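Local coordinates for VgrG protein (Vibrio cholerae, PDB 4DTH) that binds ATP and magnesium ions through its actin cross-linking domain, a toxin module that probably links G-actin monomers to one another, at residues P14-H19 with L57-K62; M111-T116 with F140-T145. One frame throughout, in Å; residues are numbered along the deposited sequence.

Contact 1: residues P14-H19 with L57-K62. With ATP (adenosine-5'-triphosphate), chain B.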
# COMPACT_ATOMS: atom_id res chain seq x y z
N PRO A 14 8.26 -12.49 -9.54
CA PRO A 14 6.90 -12.57 -10.09
C PRO A 14 6.04 -11.39 -9.65
O PRO A 14 6.26 -10.82 -8.57
CB PRO A 14 6.36 -13.88 -9.51
CG PRO A 14 7.55 -14.66 -9.09
CD PRO A 14 8.55 -13.63 -8.66
N ASP A 15 5.11 -11.00 -10.52
CA ASP A 15 4.19 -9.92 -10.21
C ASP A 15 3.15 -10.46 -9.27
O ASP A 15 2.90 -11.68 -9.24
CB ASP A 15 3.49 -9.41 -11.48
CG ASP A 15 4.39 -8.58 -12.36
OD1 ASP A 15 4.81 -7.48 -11.89
OD2 ASP A 15 4.66 -8.99 -13.51
N PHE A 16 2.52 -9.56 -8.53
CA PHE A 16 1.46 -9.93 -7.63
C PHE A 16 0.32 -10.57 -8.40
O PHE A 16 -0.08 -10.03 -9.44
CB PHE A 16 0.87 -8.69 -6.94
CG PHE A 16 1.75 -7.99 -5.93
CD1 PHE A 16 2.47 -8.70 -4.99
CD2 PHE A 16 1.81 -6.60 -5.90
CE1 PHE A 16 3.25 -8.05 -4.03
CE2 PHE A 16 2.60 -5.94 -4.94
CZ PHE A 16 3.32 -6.67 -4.02
N PRO A 17 -0.28 -11.66 -7.85
CA PRO A 17 -1.54 -12.14 -8.44
C PRO A 17 -2.54 -10.96 -8.33
O PRO A 17 -2.43 -10.14 -7.40
CB PRO A 17 -1.96 -13.29 -7.54
CG PRO A 17 -1.18 -13.13 -6.29
CD PRO A 17 0.05 -12.36 -6.59
N THR A 18 -3.45 -10.83 -9.29
CA THR A 18 -4.41 -9.72 -9.32
C THR A 18 -5.81 -10.17 -8.92
O THR A 18 -6.60 -9.35 -8.45
CB THR A 18 -4.44 -9.08 -10.72
OG1 THR A 18 -4.71 -10.11 -11.68
CG2 THR A 18 -3.15 -8.35 -11.07
N HIS A 19 -6.13 -11.47 -9.12
CA HIS A 19 -7.47 -11.99 -8.83
C HIS A 19 -7.58 -12.86 -7.59
O HIS A 19 -6.79 -13.78 -7.39
CB HIS A 19 -8.04 -12.74 -10.05
CG HIS A 19 -9.49 -13.08 -9.88
ND1 HIS A 19 -10.49 -12.18 -10.20
CD2 HIS A 19 -10.06 -14.18 -9.32
CE1 HIS A 19 -11.63 -12.77 -9.88
NE2 HIS A 19 -11.42 -13.98 -9.34
N LEU A 57 5.78 -16.13 -1.57
CA LEU A 57 5.28 -15.66 -0.28
C LEU A 57 5.48 -14.17 -0.04
O LEU A 57 4.55 -13.49 0.38
CB LEU A 57 5.87 -16.50 0.87
CG LEU A 57 5.64 -18.02 0.77
CD1 LEU A 57 6.47 -18.76 1.79
CD2 LEU A 57 4.14 -18.39 0.92
N PHE A 58 6.69 -13.67 -0.31
CA PHE A 58 6.98 -12.25 -0.15
C PHE A 58 8.18 -11.79 -0.95
O PHE A 58 9.05 -12.60 -1.30
CB PHE A 58 7.11 -11.83 1.33
CG PHE A 58 8.28 -12.44 2.07
CD1 PHE A 58 9.53 -11.83 2.05
CD2 PHE A 58 8.12 -13.60 2.82
CE1 PHE A 58 10.61 -12.39 2.73
CE2 PHE A 58 9.20 -14.15 3.52
CZ PHE A 58 10.43 -13.53 3.48
N MET A 59 8.24 -10.49 -1.21
CA MET A 59 9.34 -9.89 -1.95
C MET A 59 10.33 -9.25 -0.98
O MET A 59 9.94 -8.75 0.07
CB MET A 59 8.81 -8.79 -2.89
CG MET A 59 7.91 -9.29 -3.99
SD MET A 59 7.26 -7.86 -4.87
CE MET A 59 6.26 -8.63 -6.08
N LEU A 60 11.60 -9.22 -1.38
CA LEU A 60 12.65 -8.51 -0.65
C LEU A 60 12.83 -7.20 -1.39
O LEU A 60 13.13 -7.20 -2.59
CB LEU A 60 13.95 -9.32 -0.65
CG LEU A 60 14.07 -10.38 0.45
CD1 LEU A 60 13.32 -11.64 0.10
CD2 LEU A 60 15.51 -10.72 0.68
N THR A 61 12.58 -6.08 -0.70
CA THR A 61 12.66 -4.77 -1.35
C THR A 61 13.50 -3.78 -0.56
O THR A 61 13.63 -3.89 0.66
CB THR A 61 11.24 -4.16 -1.57
OG1 THR A 61 10.69 -3.72 -0.32
CG2 THR A 61 10.25 -5.11 -2.27
N LYS A 62 14.00 -2.75 -1.26
CA LYS A 62 14.62 -1.61 -0.62
C LYS A 62 13.46 -0.67 -0.27
O LYS A 62 12.43 -0.67 -0.97
CB LYS A 62 15.67 -0.91 -1.52
CG LYS A 62 15.18 -0.44 -2.89
CD LYS A 62 16.19 0.50 -3.54
CE LYS A 62 15.84 0.78 -4.98
NZ LYS A 62 16.69 1.85 -5.57
PG ATP B . 2.92 3.16 -2.14
O1G ATP B . 2.04 3.26 -0.93
O2G ATP B . 2.24 3.74 -3.35
O3G ATP B . 4.23 3.87 -1.95
PB ATP B . 3.92 0.76 -3.38
O1B ATP B . 3.67 1.27 -4.75
O2B ATP B . 5.40 0.82 -3.11
O3B ATP B . 3.19 1.60 -2.39
PA ATP B . 2.19 -1.45 -3.75
O1A ATP B . 1.35 -0.49 -4.50
O2A ATP B . 2.61 -2.55 -4.73
O3A ATP B . 3.40 -0.75 -3.25
O5' ATP B . 1.33 -2.05 -2.54
C5' ATP B . 1.90 -3.19 -1.87
C4' ATP B . 0.96 -3.77 -0.84
O4' ATP B . -0.31 -4.10 -1.46
C3' ATP B . 1.47 -5.08 -0.23
O3' ATP B . 1.09 -5.22 1.14
C2' ATP B . 0.79 -6.12 -1.11
O2' ATP B . 0.77 -7.42 -0.56
C1' ATP B . -0.58 -5.48 -1.24
N9 ATP B . -1.44 -6.00 -2.30
C8 ATP B . -1.18 -6.02 -3.64
N7 ATP B . -2.15 -6.53 -4.36
C5 ATP B . -3.12 -6.87 -3.42
C6 ATP B . -4.40 -7.44 -3.54
N6 ATP B . -4.97 -7.79 -4.70
N1 ATP B . -5.11 -7.62 -2.40
C2 ATP B . -4.57 -7.25 -1.23
N3 ATP B . -3.38 -6.70 -1.00
C4 ATP B . -2.69 -6.54 -2.15

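Contact 2: residues M111-T116 with F140-T145. With SO4 (sulfate ion), chain H.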
# COMPACT_ATOMS: atom_id res chain seq x y z
N MET A 111 8.72 -15.00 6.92
CA MET A 111 9.35 -13.71 7.27
C MET A 111 10.20 -13.84 8.52
O MET A 111 11.32 -13.32 8.54
CB MET A 111 8.29 -12.63 7.44
CG MET A 111 7.74 -12.16 6.12
SD MET A 111 6.69 -10.71 6.33
CE MET A 111 6.19 -10.44 4.61
N LEU A 112 9.70 -14.56 9.54
CA LEU A 112 10.45 -14.78 10.78
C LEU A 112 11.69 -15.62 10.51
O LEU A 112 12.76 -15.30 11.04
CB LEU A 112 9.59 -15.39 11.88
CG LEU A 112 8.51 -14.48 12.47
CD1 LEU A 112 7.46 -15.29 13.20
CD2 LEU A 112 9.12 -13.39 13.37
N TRP A 113 11.57 -16.63 9.62
CA TRP A 113 12.71 -17.46 9.23
C TRP A 113 13.76 -16.57 8.55
O TRP A 113 14.95 -16.68 8.87
CB TRP A 113 12.31 -18.62 8.29
CG TRP A 113 13.52 -19.20 7.60
CD1 TRP A 113 14.48 -19.99 8.18
CD2 TRP A 113 14.00 -18.87 6.29
NE1 TRP A 113 15.51 -20.19 7.29
CE2 TRP A 113 15.25 -19.51 6.13
CE3 TRP A 113 13.50 -18.09 5.23
CZ2 TRP A 113 16.00 -19.42 4.96
CZ3 TRP A 113 14.24 -18.00 4.06
CH2 TRP A 113 15.46 -18.68 3.92
N LEU A 114 13.34 -15.74 7.58
CA LEU A 114 14.28 -14.87 6.87
C LEU A 114 15.02 -13.92 7.81
O LEU A 114 16.22 -13.72 7.65
CB LEU A 114 13.64 -14.13 5.68
CG LEU A 114 14.63 -13.31 4.84
CD1 LEU A 114 15.66 -14.20 4.14
CD2 LEU A 114 13.90 -12.45 3.83
N ALA A 115 14.31 -13.38 8.83
CA ALA A 115 14.95 -12.50 9.82
C ALA A 115 16.06 -13.26 10.56
O ALA A 115 17.14 -12.70 10.75
CB ALA A 115 13.91 -11.98 10.80
N THR A 116 15.82 -14.54 10.93
CA THR A 116 16.88 -15.33 11.58
C THR A 116 18.03 -15.60 10.62
O THR A 116 19.19 -15.56 11.03
CB THR A 116 16.34 -16.61 12.23
OG1 THR A 116 16.06 -17.60 11.23
CG2 THR A 116 15.14 -16.36 13.12
N PHE A 140 11.31 -23.12 3.01
CA PHE A 140 11.45 -21.86 2.28
C PHE A 140 12.67 -21.76 1.38
O PHE A 140 13.72 -22.33 1.68
CB PHE A 140 11.43 -20.67 3.27
CG PHE A 140 10.35 -20.79 4.32
CD1 PHE A 140 9.01 -20.80 3.97
CD2 PHE A 140 10.68 -20.89 5.67
CE1 PHE A 140 8.01 -20.94 4.94
CE2 PHE A 140 9.69 -21.00 6.64
CZ PHE A 140 8.36 -21.01 6.27
N VAL A 141 12.51 -21.04 0.27
CA VAL A 141 13.54 -20.85 -0.75
C VAL A 141 13.69 -19.36 -1.06
O VAL A 141 12.70 -18.69 -1.33
CB VAL A 141 13.21 -21.66 -2.04
CG1 VAL A 141 14.22 -21.36 -3.16
CG2 VAL A 141 13.13 -23.16 -1.78
N ILE A 142 14.94 -18.87 -1.03
CA ILE A 142 15.26 -17.50 -1.41
C ILE A 142 15.65 -17.53 -2.88
O ILE A 142 16.49 -18.34 -3.28
CB ILE A 142 16.43 -16.88 -0.58
CG1 ILE A 142 16.11 -16.79 0.92
CG2 ILE A 142 16.82 -15.50 -1.13
CD1 ILE A 142 17.38 -16.48 1.84
N GLU A 143 15.08 -16.62 -3.66
CA GLU A 143 15.44 -16.41 -5.05
C GLU A 143 15.97 -14.98 -5.11
O GLU A 143 15.36 -14.08 -4.53
CB GLU A 143 14.22 -16.55 -5.98
CG GLU A 143 13.70 -17.98 -6.10
CD GLU A 143 14.47 -18.90 -7.03
OE1 GLU A 143 14.15 -20.11 -7.03
OE2 GLU A 143 15.39 -18.44 -7.74
N ILE A 144 17.13 -14.77 -5.76
CA ILE A 144 17.74 -13.44 -5.90
C ILE A 144 17.54 -12.95 -7.33
O ILE A 144 18.02 -13.59 -8.26
CB ILE A 144 19.25 -13.43 -5.46
CG1 ILE A 144 19.42 -13.81 -3.97
CG2 ILE A 144 19.94 -12.09 -5.82
CD1 ILE A 144 18.69 -12.89 -2.95
N THR A 145 16.84 -11.83 -7.49
CA THR A 145 16.55 -11.27 -8.82
C THR A 145 17.49 -10.15 -9.20
O THR A 145 17.66 -9.87 -10.39
CB THR A 145 15.08 -10.94 -8.95
OG1 THR A 145 14.75 -9.96 -7.97
CG2 THR A 145 14.19 -12.18 -8.81
S SO4 H . 19.01 -21.39 7.22
O1 SO4 H . 20.11 -22.03 7.94
O2 SO4 H . 18.94 -19.96 7.58
O3 SO4 H . 19.25 -21.50 5.79
O4 SO4 H . 17.74 -22.05 7.60

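Contact 1: residues P14-H19 with L57-K62
The carbonyl oxygen of Pro14 meets two groups: it is hydrogen-bonded to the hydroxyl of Tyr94, on strand 85-97, and the methyl of Met59 presses against it, Pro14 O to Met59 CE 3.3 Å. Met59 reaches the loop 14-19 from strand 56-68 with a chain extended beyond CG (chi2 174°, chi3 180°), which carries CE well clear of its own backbone. The same methyl lies over one face of the Phe16 ring, 4.1 Å from CE to the ring centroid and 27° off the normal, a CH-pi contact closest at Phe16 CE1. The sulfur SD stands obliquely to that ring, 4.8 Å from its centroid, so the pair is also a Met-aromatic contact. Across the opposite face lies the nucleotide: C8 of the ATP adenine is 3.8 Å from Phe16 CD2, offset toward the rim, while O2A of the alpha-phosphate comes in at the ring edge, 3.4 Å from CE2. Val92 and Pro95 of strand 85-97 also touch Phe16. So Phe16 has a methyl over one face and adenine C8 over the other, consistent with an apolar pocket wall; that methyl, probably slightly polarised by sulfur, can rest against both ring and carbonyl oxygen.

Contact 2: residues M111-T116 with F140-T145
Trp113, Phe140 and Ile142 form a helix-on-sheet packing, where helix 101-124 lies against strand 140-144 with the two local axes 10.0 Å apart and crossing at -64°. Trp113 holds CG anti to its backbone nitrogen (chi1 164°), which, together with chi2, turns the indole toward the strand with its long axis roughly along it. Phe140 CB sits over one face of the six-membered ring of Trp113, 4.2 Å from its centroid, as a CH-pi donor. The phenyl and the indole come from opposing sides and pass alongside one another; the phenyl plane is turned 35° from the five-membered ring, an oblique pairing in which Phe140 CD2 comes 3.8 Å from Trp113 CG. Two residues along, Ile142 keeps CG1 anti to its carbonyl carbon, and this, with an extended CG1-CD1 branch, brings CD1 to the helix. There Ile142 CD1 touches Trp113 CH2 at 3.6 Å and Leu114 CD1 at 3.7 Å, the leucine and isoleucine side chains lying nearly perpendicular. Ile133 and Ser135 also touch Trp113, and the ring of His117 meets it. At the polar edge of the indole, a sulfate probably left by the crystallisation liquor accepts a nearly straight bond, Trp113 NE1 to sulfate O4, 2.9 Å.

How the contacts relate
From the N terminus, the loop 14-19 comes first, and contact 1 closes when the chain has run through strands 24-30, 34-38 and 45-51 into strand 56-68. Strand 85-97 and helix 101-124 follow; contact 2 then opens on that helix and closes at strand 140-144, so the two loops stand in series. Their centres lie 13 Å apart, on two sides of strand 56-68: Met59 turns to loop 14-19, whose Phe16 separates it from the nucleotide, whereas Phe58 points away and packs on the helix, its CE1 3.5 Å from Leu114 CD2. Leu57 adds a touch on Phe140. Strand 45-51, paired with both 56-68 and 140-144, joins the strands on which the contacts end.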